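Local coordinates for protein phosphoribosylaminoimidazole carboxylase, ATPase subunit (Thermus thermophilus, PDB 3AW8) that probably catalyses the ATP-dependent conversion of 5-aminoimidazole ribonucleotide and bicarbonate to N5-carboxyaminoimidazole ribonucleotide in de novo purine biosynthesis, at residues 3-8 and 61-66; 12-17 and 277-282; 181-186 and 196-201. All coordinates share one frame; numbering follows the deposited sequence.

Strand 2-5 of contact 1 leads through a glycine turn straight into helix 9-18 of contact 2, and the two contacts touch, their centres about 12 Å apart. Thr64 OG1 lies 2.9 Å from His282 NE2, a probable hydrogen bond, and Ile4 CD1 packs on Leu14 CD1 at 3.8 Å. Contact 3 is nested within the loop closed by contact 2. Their centres are about 16 Å apart, and Tyr196 OH, bonded chiefly to Thr276 O, lies 3.2 Å from Ser277 O. Contacts 1 and 3 stay about 11 Å apart at their nearest atoms. Contact 3 is the one near the nucleotide site, the Asn201 side chain about 9 Å from bound AMP.

Contact 1 of 3, residues 3-8 and 61-66; sequences GILGGG and ALVTYE
Gly3, Ile4 and Leu5 pair in parallel with Val63, Thr64 and Tyr65, the two short strand axes approaching to 4.5 Å with 30° between their directions. Four backbone bonds fix this register: Gly3 N to Leu62 O (3.1 Å), and Thr64 N to Gly3 O, Leu5 N to Thr64 O and Glu66 N to Leu5 O (each 2.9 Å). On one face, Ile4 and Thr64 lie side by side, Ile4 CG1 being 3.7 Å from Thr64 CG2, while Thr64 OG1 turns to Tyr85 O. On the other, Leu5 CB meets Tyr65 CB at 3.6 Å before the tyrosine ring leads away, and Leu5 CD2 reaches Val63 CG1 at 4.1 Å. The pairing joins the inner strand 2-5 to strand 62-65, the edge within this chain of a Rossmann-like parallel sheet; Gly6 and Gly8 belong to a glycine-rich turn resembling GxGxxG. Gly6 has phi 110°, where a side chain would press on the preceding carbonyl. Glu66 comes over this turn: its CG sits between backbone N and carbonyl carbon (chi1 60°), OE1 accepts a weak bond from Gly8 N at 3.2 Å, and OE2 accepts from Gly11 N. The N-terminal end of helix 9-18 would probably favour the charged carboxylate.

Contact 2 of 3, residues 12-17 and 277-282; sequences RMLALA and SQFENH
Met13, Leu14 and Ala17 of helix 9-18 pack against Phe279 of helix 278-287, the short axes coming within 8.3 Å at 74° to each other. The dense part centres on the phenyl ring. Met13 CB lies 3.6 Å from the centroid of the Phe279 ring and only 10° off its normal, a CH-pi contact, while CG of the neighbouring Gln278 covers the opposite face. Met13 SD adds an oblique Met-aromatic contact 4.6 Å from the same centroid, and the bend at the end of its chain (chi3 -86°) brings CE beside Phe279 CZ. Leu14 CD2 approaches in the ring plane, 4.0 Å from Phe279 CD1, and also touches His282 CD2 at 3.9 Å. Ala17 CB sits against the root of the ring, 3.6 Å from Phe279 CB. This steeply crossed packing joins the first helix of the Rossmann-like N-terminal domain to helix 278-287; Ile271 adds further apolar cover to Met13 and Phe279. Towards Ser277 and Glu280 the contact is looser and wetter. A water donates to Ala17 O at 2.9 Å and, weakly, to Glu280 OE2 at 2.7 Å, bridging where direct contact is slight, while Glu280 OE1 pairs with Arg284. Ser277 OG, the N-cap, accepts from Glu280 N and fixes the helix start beside Ala17. Away from Phe279, Leu16 packs on Tyr19 of the second subunit.

Contact 3 of 3, residues 181-186 and 196-201; sequences VSLLAV and YPLVEN
Val181 to Leu184 and Tyr196 to Glu200 form an antiparallel beta hairpin contact inside the large antiparallel sheet, where strand 179-187 pairs with 193-204 in the ATP-grasp region. Ser182 and Val199 are a hydrogen-bonded pair, with Ser182 N to Val199 O at 2.9 Å and Val199 N to Ser182 O at 3.0 Å; Val181 and Glu200 are the adjoining non-hydrogen-bonded pair. The next bond, a straight one from Tyr196 N to Leu184 O (3.1 Å, 165° at the hydrogen), spans one residue more on the second strand than on the first, evidence of an irregularity at Pro197 and Leu198. Leu183 CD1 meets Leu198 CD2 at 3.7 Å under Ala226 of helix 220-237. Leu184 CB touches Tyr196 CD2 at 3.8 Å, and Leu184 O lies in plane at the edge of that ring, whose OH bonds to Thr276 O. Ser182 OG, between backbone N and carbonyl carbon (chi1 72°), lies 3.0 Å from Asn201 OD1, a bond not settled because Ser266 OG, its stronger partner, is also in reach; Asn201 ND2 bonds to Ser211 OG. A leucine in place of Asn201 would probably leave Ser211 without this amide partner. Glu180, an AMP-binding residue, lies about 5 Å from the Asn201 side chain.

Contact 1 of 3, residues 3-8 and 61-66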
ATOM      1  N   GLY A   3     -16.103   0.768 -10.893  1.00 39.65           N
ATOM      2  CA  GLY A   3     -16.668   2.094 -10.747  1.00 37.39           C
ATOM      3  C   GLY A   3     -17.072   2.280  -9.300  1.00 37.10           C
ATOM      4  O   GLY A   3     -17.626   1.368  -8.680  1.00 36.93           O
ATOM      5  N   ILE A   4     -16.794   3.455  -8.753  1.00 35.76           N
ATOM      6  CA  ILE A   4     -17.127   3.724  -7.363  1.00 35.00           C
ATOM      7  C   ILE A   4     -17.962   4.982  -7.179  1.00 37.38           C
ATOM      8  O   ILE A   4     -17.566   6.076  -7.607  1.00 40.23           O
ATOM      9  CB  ILE A   4     -15.841   3.864  -6.492  1.00 33.48           C
ATOM     10  CG1 ILE A   4     -15.105   2.523  -6.413  1.00 31.86           C
ATOM     11  CG2 ILE A   4     -16.206   4.339  -5.095  1.00 31.19           C
ATOM     12  CD1 ILE A   4     -13.740   2.614  -5.803  1.00 30.69           C
ATOM     13  N   LEU A   5     -19.123   4.821  -6.552  1.00 35.62           N
ATOM     14  CA  LEU A   5     -19.977   5.955  -6.261  1.00 36.83           C
ATOM     15  C   LEU A   5     -19.348   6.630  -5.032  1.00 37.90           C
ATOM     16  O   LEU A   5     -19.260   6.036  -3.948  1.00 36.61           O
ATOM     17  CB  LEU A   5     -21.404   5.479  -5.963  1.00 37.32           C
ATOM     18  CG  LEU A   5     -22.480   5.533  -7.069  1.00 36.85           C
ATOM     19  CD1 LEU A   5     -21.868   5.656  -8.445  1.00 35.19           C
ATOM     20  CD2 LEU A   5     -23.336   4.287  -6.980  1.00 34.42           C
ATOM     21  N   GLY A   6     -18.877   7.860  -5.229  1.00 37.09           N
ATOM     22  CA  GLY A   6     -18.248   8.607  -4.155  1.00 36.84           C
ATOM     23  C   GLY A   6     -16.751   8.763  -4.377  1.00 37.64           C
ATOM     24  O   GLY A   6     -16.035   7.768  -4.536  1.00 37.53           O
ATOM     25  N   GLY A   7     -16.275  10.007  -4.390  1.00 35.23           N
ATOM     26  CA  GLY A   7     -14.860  10.253  -4.598  1.00 34.12           C
ATOM     27  C   GLY A   7     -14.096  10.637  -3.340  1.00 33.73           C
ATOM     28  O   GLY A   7     -13.050  11.293  -3.423  1.00 34.07           O
ATOM     29  N   GLY A   8     -14.608  10.219  -2.181  1.00 30.85           N
ATOM     30  CA  GLY A   8     -13.961  10.534  -0.915  1.00 31.56           C
ATOM     31  C   GLY A   8     -12.694   9.742  -0.612  1.00 31.41           C
ATOM     32  O   GLY A   8     -12.143   9.073  -1.494  1.00 32.04           O
ATOM     33  N   ALA A  61     -17.111  -2.750 -15.309  1.00 47.70           N
ATOM     34  CA  ALA A  61     -17.278  -4.176 -15.135  1.00 46.96           C
ATOM     35  C   ALA A  61     -18.298  -4.367 -14.025  1.00 48.04           C
ATOM     36  O   ALA A  61     -19.160  -5.239 -14.105  1.00 51.52           O
ATOM     37  CB  ALA A  61     -15.966  -4.808 -14.758  1.00 43.41           C
ATOM     38  N   LEU A  62     -18.196  -3.534 -12.992  1.00 46.77           N
ATOM     39  CA  LEU A  62     -19.103  -3.586 -11.848  1.00 44.54           C
ATOM     40  C   LEU A  62     -19.092  -2.226 -11.147  1.00 45.17           C
ATOM     41  O   LEU A  62     -18.244  -1.381 -11.430  1.00 45.65           O
ATOM     42  CB  LEU A  62     -18.675  -4.694 -10.872  1.00 41.21           C
ATOM     43  CG  LEU A  62     -17.381  -4.543 -10.057  1.00 41.48           C
ATOM     44  CD1 LEU A  62     -17.665  -3.782  -8.763  1.00 38.75           C
ATOM     45  CD2 LEU A  62     -16.820  -5.919  -9.720  1.00 38.51           C
ATOM     46  N   VAL A  63     -20.039  -2.015 -10.238  1.00 44.64           N
ATOM     47  CA  VAL A  63     -20.134  -0.761  -9.515  1.00 43.16           C
ATOM     48  C   VAL A  63     -20.343  -0.996  -8.035  1.00 43.89           C
ATOM     49  O   VAL A  63     -21.180  -1.809  -7.641  1.00 46.20           O
ATOM     50  CB  VAL A  63     -21.300   0.097 -10.038  1.00 43.32           C
ATOM     51  CG1 VAL A  63     -21.476   1.326  -9.158  1.00 41.69           C
ATOM     52  CG2 VAL A  63     -21.030   0.511 -11.479  1.00 41.67           C
ATOM     53  N   THR A  64     -19.573  -0.283  -7.218  1.00 42.47           N
ATOM     54  CA  THR A  64     -19.673  -0.381  -5.766  1.00 40.16           C
ATOM     55  C   THR A  64     -19.729   1.070  -5.262  1.00 41.94           C
ATOM     56  O   THR A  64     -19.637   2.002  -6.057  1.00 41.34           O
ATOM     57  CB  THR A  64     -18.448  -1.150  -5.191  1.00 39.87           C
ATOM     58  OG1 THR A  64     -18.601  -1.332  -3.778  1.00 35.35           O
ATOM     59  CG2 THR A  64     -17.148  -0.395  -5.489  1.00 38.56           C
ATOM     60  N   TYR A  65     -19.897   1.280  -3.962  1.00 43.72           N
ATOM     61  CA  TYR A  65     -19.970   2.650  -3.446  1.00 45.63           C
ATOM     62  C   TYR A  65     -19.209   2.848  -2.138  1.00 44.70           C
ATOM     63  O   TYR A  65     -19.010   1.897  -1.388  1.00 42.44           O
ATOM     64  CB  TYR A  65     -21.437   3.059  -3.261  1.00 46.35           C
ATOM     65  CG  TYR A  65     -22.303   1.948  -2.721  1.00 48.26           C
ATOM     66  CD1 TYR A  65     -22.886   1.009  -3.576  1.00 48.76           C
ATOM     67  CD2 TYR A  65     -22.499   1.800  -1.354  1.00 49.65           C
ATOM     68  CE1 TYR A  65     -23.640  -0.055  -3.075  1.00 49.96           C
ATOM     69  CE2 TYR A  65     -23.252   0.739  -0.840  1.00 51.63           C
ATOM     70  CZ  TYR A  65     -23.816  -0.182  -1.705  1.00 51.08           C
ATOM     71  OH  TYR A  65     -24.547  -1.224  -1.188  1.00 52.32           O
ATOM     72  N   GLU A  66     -18.789   4.089  -1.874  1.00 44.95           N
ATOM     73  CA  GLU A  66     -18.048   4.414  -0.652  1.00 45.99           C
ATOM     74  C   GLU A  66     -18.728   5.514   0.143  1.00 46.83           C
ATOM     75  O   GLU A  66     -18.528   5.637   1.342  1.00 48.28           O
ATOM     76  CB  GLU A  66     -16.608   4.832  -0.983  1.00 43.75           C
ATOM     77  CG  GLU A  66     -16.483   6.057  -1.901  1.00 45.36           C
ATOM     78  CD  GLU A  66     -16.082   7.335  -1.165  1.00 44.81           C
ATOM     79  OE1 GLU A  66     -16.918   8.255  -1.041  1.00 39.93           O
ATOM     80  OE2 GLU A  66     -14.918   7.418  -0.711  1.00 46.54           O
TER

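Contact 2 of 3, residues 12-17 and 277-282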
ATOM      1  N   ARG A  12     -10.562   6.691  -2.431  1.00 28.53           N
ATOM      2  CA  ARG A  12      -9.146   6.905  -2.715  1.00 28.75           C
ATOM      3  C   ARG A  12      -8.373   5.681  -2.243  1.00 25.86           C
ATOM      4  O   ARG A  12      -7.484   5.188  -2.929  1.00 27.20           O
ATOM      5  CB  ARG A  12      -8.652   8.154  -1.978  1.00 28.00           C
ATOM      6  CG  ARG A  12      -7.170   8.462  -2.096  1.00 27.73           C
ATOM      7  CD  ARG A  12      -6.816   9.555  -1.077  1.00 31.31           C
ATOM      8  NE  ARG A  12      -5.396   9.879  -1.020  1.00 32.56           N
ATOM      9  CZ  ARG A  12      -4.785  10.766  -1.801  1.00 34.45           C
ATOM     10  NH1 ARG A  12      -5.466  11.445  -2.714  1.00 31.72           N
ATOM     11  NH2 ARG A  12      -3.478  10.963  -1.675  1.00 34.98           N
ATOM     12  N   MET A  13      -8.719   5.175  -1.070  1.00 26.56           N
ATOM     13  CA  MET A  13      -8.005   4.022  -0.553  1.00 28.67           C
ATOM     14  C   MET A  13      -8.353   2.716  -1.247  1.00 27.87           C
ATOM     15  O   MET A  13      -7.488   1.855  -1.379  1.00 27.10           O
ATOM     16  CB  MET A  13      -8.159   3.951   0.964  1.00 29.60           C
ATOM     17  CG  MET A  13      -7.404   5.110   1.622  1.00 29.63           C
ATOM     18  SD  MET A  13      -7.296   5.028   3.400  1.00 33.06           S
ATOM     19  CE  MET A  13      -8.876   5.817   3.867  1.00 27.93           C
ATOM     20  N   LEU A  14      -9.595   2.574  -1.715  1.00 28.71           N
ATOM     21  CA  LEU A  14      -9.977   1.379  -2.476  1.00 29.46           C
ATOM     22  C   LEU A  14      -9.099   1.325  -3.737  1.00 30.43           C
ATOM     23  O   LEU A  14      -8.517   0.285  -4.075  1.00 29.90           O
ATOM     24  CB  LEU A  14     -11.448   1.442  -2.894  1.00 29.82           C
ATOM     25  CG  LEU A  14     -12.454   1.098  -1.795  1.00 32.86           C
ATOM     26  CD1 LEU A  14     -13.861   1.570  -2.167  1.00 29.80           C
ATOM     27  CD2 LEU A  14     -12.409  -0.406  -1.565  1.00 31.52           C
ATOM     28  N   ALA A  15      -8.983   2.456  -4.425  1.00 30.63           N
ATOM     29  CA  ALA A  15      -8.175   2.493  -5.636  1.00 30.81           C
ATOM     30  C   ALA A  15      -6.704   2.164  -5.360  1.00 31.46           C
ATOM     31  O   ALA A  15      -6.095   1.380  -6.095  1.00 30.60           O
ATOM     32  CB  ALA A  15      -8.305   3.860  -6.322  1.00 28.81           C
ATOM     33  N   LEU A  16      -6.132   2.752  -4.309  1.00 32.58           N
ATOM     34  CA  LEU A  16      -4.723   2.487  -3.974  1.00 33.29           C
ATOM     35  C   LEU A  16      -4.518   1.019  -3.653  1.00 34.07           C
ATOM     36  O   LEU A  16      -3.478   0.452  -3.973  1.00 34.57           O
ATOM     37  CB  LEU A  16      -4.260   3.344  -2.790  1.00 30.35           C
ATOM     38  CG  LEU A  16      -4.243   4.858  -3.078  1.00 32.96           C
ATOM     39  CD1 LEU A  16      -3.914   5.638  -1.803  1.00 32.76           C
ATOM     40  CD2 LEU A  16      -3.236   5.161  -4.168  1.00 25.08           C
ATOM     41  N   ALA A  17      -5.516   0.395  -3.035  1.00 34.81           N
ATOM     42  CA  ALA A  17      -5.400  -1.020  -2.711  1.00 36.97           C
ATOM     43  C   ALA A  17      -5.623  -1.886  -3.960  1.00 37.88           C
ATOM     44  O   ALA A  17      -5.162  -3.023  -4.023  1.00 40.38           O
ATOM     45  CB  ALA A  17      -6.405  -1.394  -1.607  1.00 33.83           C
ATOM     46  N   SER A 277      -5.830  -5.763   3.869  1.00 39.58           N
ATOM     47  CA  SER A 277      -6.592  -4.579   4.227  1.00 37.12           C
ATOM     48  C   SER A 277      -8.060  -4.780   3.887  1.00 36.75           C
ATOM     49  O   SER A 277      -8.432  -5.613   3.041  1.00 34.20           O
ATOM     50  CB  SER A 277      -6.057  -3.343   3.495  1.00 38.05           C
ATOM     51  OG  SER A 277      -6.592  -3.245   2.187  1.00 39.68           O
ATOM     52  N   GLN A 278      -8.900  -4.017   4.568  1.00 35.22           N
ATOM     53  CA  GLN A 278     -10.314  -4.091   4.326  1.00 33.96           C
ATOM     54  C   GLN A 278     -10.552  -3.647   2.871  1.00 36.08           C
ATOM     55  O   GLN A 278     -11.439  -4.163   2.190  1.00 36.77           O
ATOM     56  CB  GLN A 278     -11.045  -3.178   5.308  1.00 32.73           C
ATOM     57  CG  GLN A 278     -10.815  -1.694   5.074  1.00 32.33           C
ATOM     58  CD  GLN A 278     -11.682  -0.842   5.973  1.00 35.76           C
ATOM     59  OE1 GLN A 278     -12.787  -1.251   6.344  1.00 39.19           O
ATOM     60  NE2 GLN A 278     -11.205   0.347   6.319  1.00 33.71           N
ATOM     61  N   PHE A 279      -9.750  -2.701   2.389  1.00 35.02           N
ATOM     62  CA  PHE A 279      -9.918  -2.220   1.023  1.00 35.31           C
ATOM     63  C   PHE A 279      -9.610  -3.318   0.014  1.00 35.92           C
ATOM     64  O   PHE A 279     -10.353  -3.507  -0.942  1.00 35.98           O
ATOM     65  CB  PHE A 279      -9.031  -0.988   0.768  1.00 33.48           C
ATOM     66  CG  PHE A 279      -9.293   0.136   1.720  1.00 30.95           C
ATOM     67  CD1 PHE A 279     -10.494   0.822   1.685  1.00 31.29           C
ATOM     68  CD2 PHE A 279      -8.361   0.470   2.698  1.00 33.33           C
ATOM     69  CE1 PHE A 279     -10.770   1.823   2.615  1.00 33.15           C
ATOM     70  CE2 PHE A 279      -8.626   1.469   3.637  1.00 29.83           C
ATOM     71  CZ  PHE A 279      -9.829   2.144   3.595  1.00 32.55           C
ATOM     72  N   GLU A 280      -8.514  -4.043   0.208  1.00 36.37           N
ATOM     73  CA  GLU A 280      -8.204  -5.104  -0.728  1.00 37.49           C
ATOM     74  C   GLU A 280      -9.274  -6.202  -0.659  1.00 38.56           C
ATOM     75  O   GLU A 280      -9.715  -6.717  -1.687  1.00 38.80           O
ATOM     76  CB  GLU A 280      -6.823  -5.707  -0.453  1.00 38.26           C
ATOM     77  CG  GLU A 280      -6.500  -6.842  -1.432  1.00 43.32           C
ATOM     78  CD  GLU A 280      -5.136  -7.478  -1.231  1.00 46.07           C
ATOM     79  OE1 GLU A 280      -4.969  -8.632  -1.680  1.00 46.71           O
ATOM     80  OE2 GLU A 280      -4.233  -6.838  -0.648  1.00 47.89           O
ATOM     81  N   ASN A 281      -9.702  -6.553   0.551  1.00 38.90           N
ATOM     82  CA  ASN A 281     -10.716  -7.590   0.708  1.00 39.89           C
ATOM     83  C   ASN A 281     -12.055  -7.215   0.084  1.00 39.50           C
ATOM     84  O   ASN A 281     -12.733  -8.067  -0.505  1.00 38.15           O
ATOM     85  CB  ASN A 281     -10.903  -7.934   2.188  1.00 39.99           C
ATOM     86  CG  ASN A 281     -10.335  -9.298   2.539  1.00 41.16           C
ATOM     87  OD1 ASN A 281     -10.108  -9.607   3.709  1.00 44.40           O
ATOM     88  ND2 ASN A 281     -10.110 -10.122   1.524  1.00 39.47           N
ATOM     89  N   HIS A 282     -12.435  -5.948   0.211  1.00 37.44           N
ATOM     90  CA  HIS A 282     -13.688  -5.499  -0.366  1.00 36.95           C
ATOM     91  C   HIS A 282     -13.601  -5.744  -1.857  1.00 37.74           C
ATOM     92  O   HIS A 282     -14.538  -6.248  -2.473  1.00 37.11           O
ATOM     93  CB  HIS A 282     -13.910  -4.012  -0.114  1.00 35.78           C
ATOM     94  CG  HIS A 282     -15.188  -3.490  -0.695  1.00 36.16           C
ATOM     95  ND1 HIS A 282     -16.410  -3.666  -0.084  1.00 34.62           N
ATOM     96  CD2 HIS A 282     -15.436  -2.815  -1.843  1.00 34.70           C
ATOM     97  CE1 HIS A 282     -17.355  -3.122  -0.829  1.00 34.27           C
ATOM     98  NE2 HIS A 282     -16.791  -2.599  -1.902  1.00 35.51           N
TER
HETATM   99  O   HOH W   1      -3.631  -4.854  -2.302  1.00 44.10           O

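Contact 3 of 3, residues 181-186 and 196-201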
ATOM      1  N   VAL A 181     -17.455  -0.853  20.179  1.00 50.48           N
ATOM      2  CA  VAL A 181     -16.600  -1.703  19.370  1.00 48.93           C
ATOM      3  C   VAL A 181     -17.263  -1.915  18.020  1.00 47.64           C
ATOM      4  O   VAL A 181     -18.445  -1.625  17.849  1.00 47.64           O
ATOM      5  CB  VAL A 181     -16.334  -3.079  20.057  1.00 50.12           C
ATOM      6  CG1 VAL A 181     -15.627  -2.860  21.389  1.00 50.04           C
ATOM      7  CG2 VAL A 181     -17.633  -3.851  20.249  1.00 47.32           C
ATOM      8  N   SER A 182     -16.499  -2.397  17.051  1.00 46.64           N
ATOM      9  CA  SER A 182     -17.056  -2.644  15.729  1.00 46.30           C
ATOM     10  C   SER A 182     -16.398  -3.869  15.144  1.00 45.75           C
ATOM     11  O   SER A 182     -15.265  -4.204  15.490  1.00 45.81           O
ATOM     12  CB  SER A 182     -16.827  -1.444  14.805  1.00 44.32           C
ATOM     13  OG  SER A 182     -15.469  -1.342  14.436  1.00 43.71           O
ATOM     14  N   LEU A 183     -17.120  -4.547  14.264  1.00 46.30           N
ATOM     15  CA  LEU A 183     -16.593  -5.741  13.628  1.00 47.41           C
ATOM     16  C   LEU A 183     -16.691  -5.596  12.121  1.00 48.59           C
ATOM     17  O   LEU A 183     -17.788  -5.478  11.576  1.00 50.97           O
ATOM     18  CB  LEU A 183     -17.377  -6.979  14.076  1.00 45.96           C
ATOM     19  CG  LEU A 183     -16.909  -8.285  13.429  1.00 46.94           C
ATOM     20  CD1 LEU A 183     -16.401  -9.224  14.499  1.00 46.01           C
ATOM     21  CD2 LEU A 183     -18.044  -8.923  12.652  1.00 43.96           C
ATOM     22  N   LEU A 184     -15.548  -5.573  11.449  1.00 47.85           N
ATOM     23  CA  LEU A 184     -15.556  -5.478  10.001  1.00 47.47           C
ATOM     24  C   LEU A 184     -15.656  -6.910   9.490  1.00 46.62           C
ATOM     25  O   LEU A 184     -14.873  -7.771   9.879  1.00 46.27           O
ATOM     26  CB  LEU A 184     -14.272  -4.818   9.479  1.00 47.48           C
ATOM     27  CG  LEU A 184     -14.014  -3.343   9.804  1.00 49.05           C
ATOM     28  CD1 LEU A 184     -15.284  -2.558   9.582  1.00 48.86           C
ATOM     29  CD2 LEU A 184     -13.554  -3.179  11.244  1.00 51.52           C
ATOM     30  N   ALA A 185     -16.636  -7.169   8.636  1.00 46.47           N
ATOM     31  CA  ALA A 185     -16.820  -8.503   8.083  1.00 47.90           C
ATOM     32  C   ALA A 185     -16.870  -8.410   6.571  1.00 48.45           C
ATOM     33  O   ALA A 185     -17.164  -7.353   6.012  1.00 49.25           O
ATOM     34  CB  ALA A 185     -18.113  -9.128   8.616  1.00 48.62           C
ATOM     35  N   VAL A 186     -16.587  -9.518   5.904  1.00 48.15           N
ATOM     36  CA  VAL A 186     -16.605  -9.517   4.455  1.00 49.12           C
ATOM     37  C   VAL A 186     -17.134 -10.824   3.879  1.00 49.67           C
ATOM     38  O   VAL A 186     -16.874 -11.907   4.401  1.00 49.19           O
ATOM     39  CB  VAL A 186     -15.190  -9.214   3.902  1.00 48.71           C
ATOM     40  CG1 VAL A 186     -14.147  -9.920   4.738  1.00 48.03           C
ATOM     41  CG2 VAL A 186     -15.088  -9.641   2.446  1.00 49.10           C
ATOM     42  N   TYR A 196     -12.663  -9.738  10.766  1.00 46.73           N
ATOM     43  CA  TYR A 196     -11.493  -9.077  11.342  1.00 47.08           C
ATOM     44  C   TYR A 196     -11.640  -9.084  12.846  1.00 46.97           C
ATOM     45  O   TYR A 196     -12.738  -9.245  13.366  1.00 47.86           O
ATOM     46  CB  TYR A 196     -11.398  -7.611  10.876  1.00 45.08           C
ATOM     47  CG  TYR A 196     -10.899  -7.435   9.470  1.00 45.06           C
ATOM     48  CD1 TYR A 196      -9.531  -7.354   9.196  1.00 44.97           C
ATOM     49  CD2 TYR A 196     -11.791  -7.421   8.395  1.00 43.80           C
ATOM     50  CE1 TYR A 196      -9.063  -7.271   7.873  1.00 42.56           C
ATOM     51  CE2 TYR A 196     -11.339  -7.343   7.080  1.00 41.81           C
ATOM     52  CZ  TYR A 196      -9.979  -7.275   6.826  1.00 42.03           C
ATOM     53  OH  TYR A 196      -9.545  -7.284   5.526  1.00 38.69           O
ATOM     54  N   PRO A 197     -10.533  -8.911  13.573  1.00 47.75           N
ATOM     55  CA  PRO A 197     -10.661  -8.898  15.030  1.00 48.60           C
ATOM     56  C   PRO A 197     -11.606  -7.755  15.396  1.00 49.26           C
ATOM     57  O   PRO A 197     -11.744  -6.802  14.632  1.00 50.94           O
ATOM     58  CB  PRO A 197      -9.234  -8.619  15.494  1.00 47.60           C
ATOM     59  CG  PRO A 197      -8.406  -9.253  14.421  1.00 48.49           C
ATOM     60  CD  PRO A 197      -9.121  -8.847  13.163  1.00 47.80           C
ATOM     61  N   LEU A 198     -12.272  -7.851  16.540  1.00 50.00           N
ATOM     62  CA  LEU A 198     -13.151  -6.775  16.962  1.00 50.87           C
ATOM     63  C   LEU A 198     -12.228  -5.585  17.117  1.00 50.26           C
ATOM     64  O   LEU A 198     -11.021  -5.755  17.245  1.00 50.63           O
ATOM     65  CB  LEU A 198     -13.817  -7.097  18.307  1.00 54.14           C
ATOM     66  CG  LEU A 198     -15.091  -7.951  18.299  1.00 57.20           C
ATOM     67  CD1 LEU A 198     -15.490  -8.272  19.725  1.00 58.24           C
ATOM     68  CD2 LEU A 198     -16.222  -7.206  17.592  1.00 56.80           C
ATOM     69  N   VAL A 199     -12.785  -4.382  17.103  1.00 49.29           N
ATOM     70  CA  VAL A 199     -11.978  -3.183  17.236  1.00 48.36           C
ATOM     71  C   VAL A 199     -12.657  -2.258  18.234  1.00 49.44           C
ATOM     72  O   VAL A 199     -13.883  -2.137  18.233  1.00 48.95           O
ATOM     73  CB  VAL A 199     -11.840  -2.455  15.863  1.00 48.46           C
ATOM     74  CG1 VAL A 199     -11.039  -1.165  16.018  1.00 47.23           C
ATOM     75  CG2 VAL A 199     -11.170  -3.372  14.855  1.00 46.88           C
ATOM     76  N   GLU A 200     -11.867  -1.624  19.097  1.00 48.22           N
ATOM     77  CA  GLU A 200     -12.427  -0.697  20.067  1.00 48.77           C
ATOM     78  C   GLU A 200     -12.339   0.709  19.494  1.00 49.10           C
ATOM     79  O   GLU A 200     -11.251   1.187  19.159  1.00 49.59           O
ATOM     80  CB  GLU A 200     -11.666  -0.763  21.388  1.00 50.42           C
ATOM     81  CG  GLU A 200     -11.982   0.403  22.304  1.00 52.25           C
ATOM     82  CD  GLU A 200     -11.362   0.266  23.668  1.00 55.52           C
ATOM     83  OE1 GLU A 200     -11.272   1.300  24.371  1.00 56.21           O
ATOM     84  OE2 GLU A 200     -10.978  -0.871  24.038  1.00 54.83           O
ATOM     85  N   ASN A 201     -13.483   1.374  19.389  1.00 47.22           N
ATOM     86  CA  ASN A 201     -13.519   2.719  18.826  1.00 48.04           C
ATOM     87  C   ASN A 201     -13.902   3.759  19.864  1.00 47.39           C
ATOM     88  O   ASN A 201     -14.813   3.548  20.654  1.00 48.72           O
ATOM     89  CB  ASN A 201     -14.509   2.757  17.658  1.00 46.91           C
ATOM     90  CG  ASN A 201     -14.376   1.550  16.753  1.00 48.03           C
ATOM     91  OD1 ASN A 201     -15.344   0.820  16.523  1.00 46.52           O
ATOM     92  ND2 ASN A 201     -13.167   1.324  16.245  1.00 46.85           N
TER